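Local coordinates for protein glycerophosphodiester phosphodiesterase (Cytophaga hutchinsonii ATCC 33406, PDB 3CH0) that belongs to the glycerophosphodiester phosphodiesterase family, whose members are built on a TIM-barrel fold, at residues I131-I137 with R170-F176; L40-L44 with F117-I121; V159-K163 with Y188-K192. All coordinates share one frame; numbering follows the deposited sequence. Where two conformers were deposited one is given.

Interaction 1: residues I131-I137 with R170-F176; sequences IQYNGEI and RFTLQSF. With EDO (1,2-ethanediol), chain O.
Tyr-133 and Phe-171 lie next to each other on one face of the sheet without properly stacking: their rings are only 16° from parallel but slid apart until they barely overlap. The two side chains cross at about a right angle, and Phe-171 CD2 meets Tyr-133 CB at 3.4 Å. With CG roughly opposite its own backbone N (chi1 -153°), Phe-171 swings its ring across the neighbouring strand and lays one face over Tyr-133 O. Further along this face, Leu-173 CD2 packs on Ile-137 CG1 at 3.7 Å.

Strands 132-137 and 171-175 run parallel and are joined through helix 151-164, a beta-alpha-beta unit of the TIM barrel. Their backbone ladder alternates from Tyr-133 N to Arg-170 O through to Ile-137 N to Gln-174 O.

On the opposite face the amides of Asn-134 and Gln-174 meet with planes 31° apart, Asn-134 OD1 lying 3.2 Å from Gln-174 CD. A water accepts from Asn-134 ND2 and donates to Gln-174 OE1; ND2 is also hydrogen-bonded to Gln-12, and Gln-174 NE2 to Glu-41. The extended Glu-136 brings OE2 to the edge of the Phe-176 ring, 3.4 Å from CD2; OE2 also forms a salt bridge with Lys-138, while OE1 is hydrogen-bonded to citric acid, probably from the crystallisation liquor.

At the ladder's start Arg-170 bends so that NH1 donates to Ile-131 O at 2.9 Å, within both the guanidinium and carbonyl planes, and Glu-125 holds both this guanidinium and Tyr-133 OH. Gln-132 grips 1,2-ethanediol with both ends of its amide. At the far end Ser-175 OG donates to Ile-137 O at 3.0 Å.

Interaction 2: residues L40-L44 with F117-I121; sequences LEFDL and FRELI
The ring of Phe-42 carries a methyl of Leu-120 over one face, and the ring of Phe-117 carries a methyl of Leu-44 over one of its own. In the Leu-120 conformer described here, one of two modelled, CD2 sits almost exactly above the centre of the Phe-42 ring, 3.6 Å from the centroid: a CH-pi contact 4° off the normal. At the edge of that ring, in its plane, lies Leu-44 CD2. The Phe-117 ring is sandwiched, with Leu-44 CD1 over one face and Ile-121 CD1, from the next helical turn, 3.7 Å above the other. The two rings are oblique to each other, planes at 41°, and touch where Phe-42 CE2 approaches Phe-117 CE1 at 3.6 Å.

Phe-42 points to the helix, and its CG, lodged between backbone N and carbonyl carbon (chi1 51°), sets the ring where Leu-120 CD2 meets its face. Two residues earlier on the strand, Leu-40 and Leu-120 slide past each other in opposite directions, CD1 to CD1 at 3.8 Å. No hydrogen bond crosses the contact; all five touching residues are buried and meet through carbon atoms.

This is the outer layer of a TIM barrel, where alternate strand residues Leu-40, Phe-42 and Leu-44 face a helix running nearly antiparallel to them. Val-52 and Val-54 of strand 52-54 pack against the same group, Phe-29 of helix 26-35 adjoins Leu-40 and Leu-120, and Val-158 of helix 151-164 closes on Leu-44 and Phe-117.

Interaction 3: residues V159-K163 with Y188-K192; sequences VAEIK and YPDIK
Val-159 meets Tyr-188 through a first torsion that sets CG1 opposite its backbone N (chi1 170°), while Tyr-188 turns CG beside its own N (chi1 -53°) and presents a ring face to the helix. Val-159 CG1 then stands over the middle of that face, 3.7 Å from the centroid and 8° off the normal, a clear CH-pi contact. Its sister methyl CG2 touches the same ring at Tyr-188 CD2 (3.7 Å) and also meets Ile-191 CD1 at 4.0 Å, so both methyls pack on the tyrosine and CG2 adds the isoleucine. Ile-162 CG2 comes to the same Ile-191 CD1 more loosely, at 4.3 Å.

Lys-163 arrives from one helical turn further on. Its chain is extended until the last torsion, where a bend carries NZ toward Asp-190; on the way CE passes Tyr-188 CD1 at 3.8 Å, the two side chains crossing at about a right angle.

Residues Tyr-188 to Ile-191 form a type I beta turn, closed by a hydrogen bond from Ile-191 N to Tyr-188 O. It links helix 178-187 to strand 192-197 and thereby packs an alpha-beta connection of the barrel against helix 151-164. Asp-156 of that helix holds Tyr-188 OH.

Between Lys-163 NZ and Asp-190 OD2 the gap is 4.3 Å, beyond a salt bridge. Two waters fill the link, each accepting from NZ and donating to the carboxylate, one to OD1 and one to OD2. The opposite charges are thus joined through solvent between two exposed residues, where their attraction is likely to be partly screened, while the neighbouring aliphatic and ring contacts supply the direct packing.

From the N terminus, strand 39-46 is the first element involved, and interaction 2 closes a long loop when helix 117-127 packs on it. Only then does interaction 1 open, with strand 132-137, which pairs with strand 39-46 as its neighbour in the barrel. Interaction 3 opens on helix 151-164 before interaction 1 closes on strand 171-175, and itself closes at 188-192; these two therefore cross, whereas interaction 2 stands in series with both. They meet physically: Gln-174 reaches Glu-41, Phe-171 packs on Phe-117 and Ile-162, and Arg-118 forms a salt bridge with Glu-161. Together they join two neighbouring strands, a strand to its outer helix, and helix 151-164 to the turn leading into strand 192-197.

Interaction 1: residues I131-I137 with R170-F176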
loop_
_atom_site.group_PDB
_atom_site.type_symbol
_atom_site.label_atom_id
_atom_site.label_comp_id
_atom_site.label_asym_id
_atom_site.label_seq_id
_atom_site.Cartn_x
_atom_site.Cartn_y
_atom_site.Cartn_z
ATOM N N ILE A 131 13.364 6.623 5.955
ATOM C CA ILE A 131 11.980 6.179 5.667
ATOM C C ILE A 131 12.003 4.880 4.848
ATOM O O ILE A 131 12.821 4.679 3.960
ATOM C CB ILE A 131 11.148 7.271 4.937
ATOM C CG1 ILE A 131 9.653 6.919 4.859
ATOM C CG2 ILE A 131 11.730 7.558 3.523
ATOM C CD1 ILE A 131 8.943 6.870 6.203
ATOM N N GLN A 132 11.053 4.006 5.139
ATOM C CA GLN A 132 10.843 2.789 4.391
ATOM C C GLN A 132 9.529 2.884 3.595
ATOM O O GLN A 132 8.657 3.724 3.883
ATOM C CB GLN A 132 10.878 1.572 5.339
ATOM C CG GLN A 132 12.255 1.341 5.895
ATOM C CD GLN A 132 12.330 0.325 6.974
ATOM O OE1 GLN A 132 12.400 0.677 8.160
ATOM N NE2 GLN A 132 12.321 -0.940 6.607
ATOM N N TYR A 133 9.409 2.011 2.585
ATOM C CA TYR A 133 8.322 2.002 1.650
ATOM C C TYR A 133 7.743 0.578 1.594
ATOM O O TYR A 133 8.495 -0.388 1.558
ATOM C CB TYR A 133 8.851 2.341 0.269
ATOM C CG TYR A 133 9.535 3.654 0.137
ATOM C CD1 TYR A 133 10.909 3.798 0.431
ATOM C CD2 TYR A 133 8.854 4.773 -0.296
ATOM C CE1 TYR A 133 11.529 5.029 0.311
ATOM C CE2 TYR A 133 9.476 5.997 -0.490
ATOM C CZ TYR A 133 10.819 6.137 -0.131
ATOM O OH TYR A 133 11.395 7.395 -0.339
ATOM N N ASN A 134 6.417 0.495 1.487
ATOM C CA ASN A 134 5.741 -0.758 1.242
ATOM C C ASN A 134 4.756 -0.483 0.132
ATOM O O ASN A 134 3.670 0.111 0.356
ATOM C CB ASN A 134 5.047 -1.215 2.517
ATOM C CG ASN A 134 4.458 -2.605 2.388
ATOM O OD1 ASN A 134 4.668 -3.266 1.334
ATOM N ND2 ASN A 134 3.614 -3.003 3.350
ATOM N N GLY A 135 5.141 -0.861 -1.093
ATOM C CA GLY A 135 4.357 -0.553 -2.273
ATOM C C GLY A 135 3.676 -1.747 -2.860
ATOM O O GLY A 135 4.320 -2.742 -3.118
ATOM N N GLU A 136 2.375 -1.585 -3.109
ATOM C CA GLU A 136 1.516 -2.694 -3.569
ATOM C C GLU A 136 1.351 -2.680 -5.060
ATOM O O GLU A 136 0.887 -1.707 -5.630
ATOM C CB GLU A 136 0.136 -2.676 -2.873
ATOM C CG GLU A 136 -0.721 -3.929 -3.221
ATOM C CD GLU A 136 -1.968 -4.089 -2.435
ATOM O OE1 GLU A 136 -2.176 -3.392 -1.427
ATOM O OE2 GLU A 136 -2.799 -4.945 -2.903
ATOM N N ILE A 137 1.721 -3.770 -5.719
ATOM C CA ILE A 137 1.357 -3.996 -7.103
ATOM C C ILE A 137 -0.070 -4.468 -7.213
ATOM O O ILE A 137 -0.367 -5.600 -6.825
ATOM C CB ILE A 137 2.374 -4.927 -7.845
ATOM C CG1 ILE A 137 3.681 -4.114 -7.989
ATOM C CG2 ILE A 137 1.886 -5.379 -9.217
ATOM C CD1 ILE A 137 4.684 -4.578 -9.044
ATOM N N ARG A 170 15.414 -0.120 1.322
ATOM C CA ARG A 170 14.350 0.401 2.189
ATOM C C ARG A 170 12.948 0.166 1.589
ATOM O O ARG A 170 12.001 0.790 2.010
ATOM C CB ARG A 170 14.572 1.896 2.489
ATOM C CG ARG A 170 15.677 2.063 3.508
ATOM C CD ARG A 170 15.987 3.494 3.851
ATOM N NE ARG A 170 16.627 4.179 2.757
ATOM C CZ ARG A 170 16.126 5.195 2.058
ATOM N NH1 ARG A 170 14.937 5.738 2.309
ATOM N NH2 ARG A 170 16.852 5.735 1.087
ATOM N N PHE A 171 12.876 -0.734 0.610
ATOM C CA PHE A 171 11.674 -0.973 -0.148
ATOM C C PHE A 171 11.162 -2.385 0.060
ATOM O O PHE A 171 11.913 -3.364 -0.026
ATOM C CB PHE A 171 11.876 -0.772 -1.654
ATOM C CG PHE A 171 10.595 -0.383 -2.333
ATOM C CD1 PHE A 171 9.686 -1.370 -2.731
ATOM C CD2 PHE A 171 10.237 0.949 -2.507
ATOM C CE1 PHE A 171 8.420 -0.983 -3.275
ATOM C CE2 PHE A 171 9.025 1.280 -3.069
ATOM C CZ PHE A 171 8.150 0.327 -3.450
ATOM N N THR A 172 9.862 -2.514 0.346
ATOM C CA THR A 172 9.176 -3.808 0.276
ATOM C C THR A 172 8.100 -3.747 -0.762
ATOM O O THR A 172 7.371 -2.762 -0.812
ATOM C CB THR A 172 8.519 -4.166 1.644
ATOM O OG1 THR A 172 9.540 -4.133 2.658
ATOM C CG2 THR A 172 7.829 -5.531 1.621
ATOM N N LEU A 173 8.028 -4.767 -1.610
ATOM C CA LEU A 173 7.038 -4.859 -2.675
ATOM C C LEU A 173 5.992 -5.858 -2.173
ATOM O O LEU A 173 6.328 -6.999 -1.851
ATOM C CB LEU A 173 7.664 -5.359 -3.987
ATOM C CG LEU A 173 6.830 -5.268 -5.245
ATOM C CD1 LEU A 173 5.628 -6.244 -5.211
ATOM C CD2 LEU A 173 6.457 -3.794 -5.606
ATOM N N GLN A 174 4.749 -5.406 -2.073
ATOM C CA GLN A 174 3.676 -6.242 -1.564
ATOM C C GLN A 174 2.684 -6.523 -2.645
ATOM O O GLN A 174 2.500 -5.750 -3.580
ATOM C CB GLN A 174 2.947 -5.643 -0.368
ATOM C CG GLN A 174 2.333 -4.302 -0.672
ATOM C CD GLN A 174 1.628 -3.594 0.491
ATOM O OE1 GLN A 174 1.122 -4.241 1.421
ATOM N NE2 GLN A 174 1.462 -2.251 0.353
ATOM N N SER A 175 2.070 -7.709 -2.605
ATOM C CA SER A 175 1.001 -7.991 -3.544
ATOM C C SER A 175 0.146 -9.147 -3.068
ATOM O O SER A 175 0.621 -10.044 -2.381
ATOM C CB SER A 175 1.529 -8.313 -4.959
ATOM O OG SER A 175 0.514 -8.280 -5.934
ATOM N N PHE A 176 -1.129 -9.111 -3.480
ATOM C CA PHE A 176 -1.970 -10.296 -3.380
ATOM C C PHE A 176 -1.691 -11.279 -4.501
ATOM O O PHE A 176 -2.136 -12.475 -4.422
ATOM C CB PHE A 176 -3.448 -9.922 -3.510
ATOM C CG PHE A 176 -4.032 -9.294 -2.299
ATOM C CD1 PHE A 176 -4.462 -10.061 -1.232
ATOM C CD2 PHE A 176 -4.213 -7.953 -2.223
ATOM C CE1 PHE A 176 -5.002 -9.481 -0.112
ATOM C CE2 PHE A 176 -4.787 -7.384 -1.096
ATOM C CZ PHE A 176 -5.136 -8.158 -0.025
HETATM C C1 EDO O . 11.094 -3.064 9.884
HETATM O O1 EDO O . 11.510 -2.862 8.521
HETATM C C2 EDO O . 11.127 -1.776 10.719
HETATM O O2 EDO O . 12.430 -1.158 10.649
HETATM O O HOH W 1 9.979 -1.611 3.539
HETATM O O HOH W 2 2.234 -5.765 3.384
HETATM O O HOH W 3 -2.115 -6.635 -4.784
#

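Interaction 2: residues L40-L44 with F117-I121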
loop_
_atom_site.group_PDB
_atom_site.type_symbol
_atom_site.label_atom_id
_atom_site.label_comp_id
_atom_site.label_asym_id
_atom_site.label_seq_id
_atom_site.Cartn_x
_atom_site.Cartn_y
_atom_site.Cartn_z
ATOM N N LEU A 40 5.987 4.258 4.721
ATOM C CA LEU A 40 4.855 4.738 3.931
ATOM C C LEU A 40 4.343 3.510 3.169
ATOM O O LEU A 40 5.107 2.889 2.431
ATOM C CB LEU A 40 5.299 5.785 2.945
ATOM C CG LEU A 40 6.022 7.022 3.545
ATOM C CD1 LEU A 40 6.478 7.957 2.409
ATOM C CD2 LEU A 40 5.070 7.739 4.487
ATOM N N GLU A 41 3.070 3.214 3.328
ATOM C CA GLU A 41 2.393 2.144 2.636
ATOM C C GLU A 41 1.517 2.762 1.510
ATOM O O GLU A 41 0.895 3.826 1.674
ATOM C CB GLU A 41 1.567 1.302 3.605
ATOM C CG GLU A 41 0.939 0.034 3.022
ATOM C CD GLU A 41 -0.252 0.253 2.126
ATOM O OE1 GLU A 41 -0.953 1.304 2.158
ATOM O OE2 GLU A 41 -0.593 -0.675 1.351
ATOM N N PHE A 42 1.491 2.148 0.333
ATOM C CA PHE A 42 0.796 2.760 -0.781
ATOM C C PHE A 42 0.640 1.735 -1.890
ATOM O O PHE A 42 1.172 0.653 -1.830
ATOM C CB PHE A 42 1.556 3.988 -1.317
ATOM C CG PHE A 42 2.999 3.680 -1.600
ATOM C CD1 PHE A 42 3.952 3.773 -0.603
ATOM C CD2 PHE A 42 3.422 3.279 -2.884
ATOM C CE1 PHE A 42 5.251 3.431 -0.818
ATOM C CE2 PHE A 42 4.727 2.908 -3.119
ATOM C CZ PHE A 42 5.645 2.994 -2.094
ATOM N N ASP A 43 -0.117 2.118 -2.913
ATOM C CA ASP A 43 -0.581 1.246 -3.994
ATOM C C ASP A 43 -0.144 1.826 -5.313
ATOM O O ASP A 43 -0.094 3.042 -5.468
ATOM C CB ASP A 43 -2.079 1.258 -3.935
ATOM C CG ASP A 43 -2.612 0.905 -2.579
ATOM O OD1 ASP A 43 -2.364 -0.235 -2.167
ATOM O OD2 ASP A 43 -3.350 1.691 -1.930
ATOM N N LEU A 44 0.205 0.945 -6.264
ATOM C CA LEU A 44 0.736 1.345 -7.551
ATOM C C LEU A 44 -0.013 0.728 -8.705
ATOM O O LEU A 44 -0.360 -0.475 -8.701
ATOM C CB LEU A 44 2.210 0.974 -7.684
ATOM C CG LEU A 44 3.149 1.437 -6.559
ATOM C CD1 LEU A 44 4.555 0.836 -6.635
ATOM C CD2 LEU A 44 3.216 2.969 -6.577
ATOM N N PHE A 117 4.555 7.846 -8.662
ATOM C CA PHE A 117 5.419 7.148 -7.751
ATOM C C PHE A 117 6.758 7.912 -7.562
ATOM O O PHE A 117 7.273 8.079 -6.468
ATOM C CB PHE A 117 5.683 5.723 -8.299
ATOM C CG PHE A 117 6.539 4.801 -7.451
ATOM C CD1 PHE A 117 6.567 4.794 -6.074
ATOM C CD2 PHE A 117 7.291 3.815 -8.100
ATOM C CE1 PHE A 117 7.348 3.857 -5.388
ATOM C CE2 PHE A 117 8.035 2.866 -7.414
ATOM C CZ PHE A 117 8.086 2.912 -6.070
ATOM N N ARG A 118 7.310 8.391 -8.679
ATOM C CA ARG A 118 8.551 9.158 -8.636
ATOM C C ARG A 118 8.426 10.382 -7.710
ATOM O O ARG A 118 9.381 10.691 -7.020
ATOM C CB ARG A 118 8.968 9.582 -10.050
ATOM C CG ARG A 118 10.382 10.182 -10.095
ATOM C CD ARG A 118 10.692 10.521 -11.527
ATOM N NE ARG A 118 10.920 9.301 -12.294
ATOM C CZ ARG A 118 11.209 9.267 -13.593
ATOM N NH1 ARG A 118 11.379 10.395 -14.308
ATOM N NH2 ARG A 118 11.367 8.093 -14.172
ATOM N N GLU A 119 7.291 11.079 -7.706
ATOM C CA GLU A 119 7.150 12.249 -6.829
ATOM C C GLU A 119 7.104 11.825 -5.390
ATOM O O GLU A 119 7.747 12.423 -4.528
ATOM C CB GLU A 119 5.910 13.064 -7.152
ATOM C CG GLU A 119 5.816 14.314 -6.266
ATOM C CD GLU A 119 4.661 15.228 -6.593
ATOM O OE1 GLU A 119 3.818 14.863 -7.447
ATOM O OE2 GLU A 119 4.596 16.327 -5.963
ATOM N N LEU A 120 6.314 10.789 -5.110
ATOM C CA LEU A 120 6.273 10.231 -3.781
ATOM C C LEU A 120 7.694 9.966 -3.273
ATOM O O LEU A 120 8.095 10.397 -2.192
ATOM C CB LEU A 120 5.414 8.954 -3.756
ATOM C CG LEU A 120 5.729 7.963 -2.629
ATOM C CD1 LEU A 120 5.639 8.572 -1.232
ATOM C CD2 LEU A 120 4.788 6.766 -2.754
ATOM N N ILE A 121 8.505 9.274 -4.084
ATOM C CA ILE A 121 9.884 8.958 -3.683
ATOM C C ILE A 121 10.714 10.255 -3.436
ATOM O O ILE A 121 11.423 10.369 -2.413
ATOM C CB ILE A 121 10.611 8.103 -4.726
ATOM C CG1 ILE A 121 9.945 6.729 -4.876
ATOM C CG2 ILE A 121 12.099 7.878 -4.298
ATOM C CD1 ILE A 121 10.355 5.965 -6.175
#

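Interaction 3: residues V159-K163 with Y188-K192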
loop_
_atom_site.group_PDB
_atom_site.type_symbol
_atom_site.label_atom_id
_atom_site.label_comp_id
_atom_site.label_asym_id
_atom_site.label_seq_id
_atom_site.Cartn_x
_atom_site.Cartn_y
_atom_site.Cartn_z
ATOM N N VAL A 159 10.030 -1.322 -10.627
ATOM C CA VAL A 159 11.389 -1.562 -10.199
ATOM C C VAL A 159 12.376 -0.526 -10.798
ATOM O O VAL A 159 13.308 -0.120 -10.083
ATOM C CB VAL A 159 11.806 -3.014 -10.441
ATOM C CG1 VAL A 159 13.332 -3.153 -10.216
ATOM C CG2 VAL A 159 10.994 -3.950 -9.534
ATOM N N ALA A 160 12.133 -0.092 -12.019
ATOM C CA ALA A 160 12.949 0.943 -12.643
ATOM C C ALA A 160 12.972 2.183 -11.733
ATOM O O ALA A 160 14.028 2.816 -11.556
ATOM C CB ALA A 160 12.462 1.302 -14.036
ATOM N N GLU A 161 11.838 2.515 -11.138
ATOM C CA GLU A 161 11.757 3.704 -10.290
ATOM C C GLU A 161 12.482 3.523 -8.952
ATOM O O GLU A 161 13.086 4.467 -8.441
ATOM C CB GLU A 161 10.292 4.127 -10.114
ATOM C CG GLU A 161 9.596 4.510 -11.410
ATOM C CD GLU A 161 10.337 5.613 -12.172
ATOM O OE1 GLU A 161 10.646 6.648 -11.549
ATOM O OE2 GLU A 161 10.617 5.435 -13.375
ATOM N N ILE A 162 12.395 2.324 -8.369
ATOM C CA ILE A 162 13.110 1.943 -7.184
ATOM C C ILE A 162 14.629 2.038 -7.377
ATOM O O ILE A 162 15.316 2.599 -6.566
ATOM C CB ILE A 162 12.698 0.490 -6.696
ATOM C CG1 ILE A 162 11.215 0.508 -6.263
ATOM C CG2 ILE A 162 13.594 -0.057 -5.573
ATOM C CD1 ILE A 162 10.595 -0.889 -6.137
ATOM N N LYS A 163 15.109 1.475 -8.467
ATOM C CA LYS A 163 16.551 1.456 -8.762
ATOM C C LYS A 163 17.052 2.884 -9.079
ATOM O O LYS A 163 18.114 3.277 -8.593
ATOM C CB LYS A 163 16.811 0.509 -9.946
ATOM C CG LYS A 163 16.625 -0.965 -9.587
ATOM C CD LYS A 163 16.967 -1.895 -10.783
ATOM C CE LYS A 163 16.929 -3.411 -10.436
ATOM N NZ LYS A 163 17.880 -3.857 -9.393
ATOM N N TYR A 188 14.275 -9.871 -9.375
ATOM C CA TYR A 188 14.790 -8.819 -8.500
ATOM C C TYR A 188 14.874 -9.294 -7.064
ATOM O O TYR A 188 14.234 -8.751 -6.173
ATOM C CB TYR A 188 13.901 -7.557 -8.604
ATOM C CG TYR A 188 13.714 -7.088 -10.005
ATOM C CD1 TYR A 188 14.794 -6.598 -10.761
ATOM C CD2 TYR A 188 12.481 -7.146 -10.594
ATOM C CE1 TYR A 188 14.631 -6.174 -12.067
ATOM C CE2 TYR A 188 12.273 -6.754 -11.887
ATOM C CZ TYR A 188 13.371 -6.229 -12.656
ATOM O OH TYR A 188 13.134 -5.867 -13.963
ATOM N N PRO A 189 15.665 -10.342 -6.803
ATOM C CA PRO A 189 15.717 -10.978 -5.473
ATOM C C PRO A 189 16.198 -10.103 -4.340
ATOM O O PRO A 189 16.023 -10.489 -3.185
ATOM C CB PRO A 189 16.682 -12.147 -5.680
ATOM C CG PRO A 189 17.453 -11.746 -6.850
ATOM C CD PRO A 189 16.595 -10.990 -7.752
ATOM N N ASP A 190 16.772 -8.934 -4.648
ATOM C CA ASP A 190 17.243 -8.031 -3.601
ATOM C C ASP A 190 16.130 -7.167 -2.987
ATOM O O ASP A 190 16.359 -6.442 -1.981
ATOM C CB ASP A 190 18.420 -7.154 -4.033
ATOM C CG ASP A 190 18.151 -6.322 -5.278
ATOM O OD1 ASP A 190 17.246 -6.647 -6.082
ATOM O OD2 ASP A 190 18.938 -5.351 -5.486
ATOM N N ILE A 191 14.923 -7.221 -3.566
ATOM C CA ILE A 191 13.831 -6.405 -3.037
ATOM C C ILE A 191 12.928 -7.267 -2.170
ATOM O O ILE A 191 12.445 -8.295 -2.605
ATOM C CB ILE A 191 13.034 -5.754 -4.144
ATOM C CG1 ILE A 191 13.926 -4.808 -4.956
ATOM C CG2 ILE A 191 11.753 -5.049 -3.560
ATOM C CD1 ILE A 191 13.242 -4.292 -6.221
ATOM N N LYS A 192 12.817 -6.910 -0.898
ATOM C CA LYS A 192 12.009 -7.642 0.075
ATOM C C LYS A 192 10.556 -7.739 -0.423
ATOM O O LYS A 192 10.072 -6.763 -0.973
ATOM C CB LYS A 192 11.985 -6.966 1.433
ATOM C CG LYS A 192 13.290 -7.071 2.215
ATOM C CD LYS A 192 13.181 -6.474 3.638
ATOM C CE LYS A 192 12.934 -4.947 3.644
ATOM N NZ LYS A 192 14.010 -4.150 3.023
HETATM O O HOH W 4 17.585 -6.619 -8.605
HETATM O O HOH W 5 16.911 -3.480 -6.983
#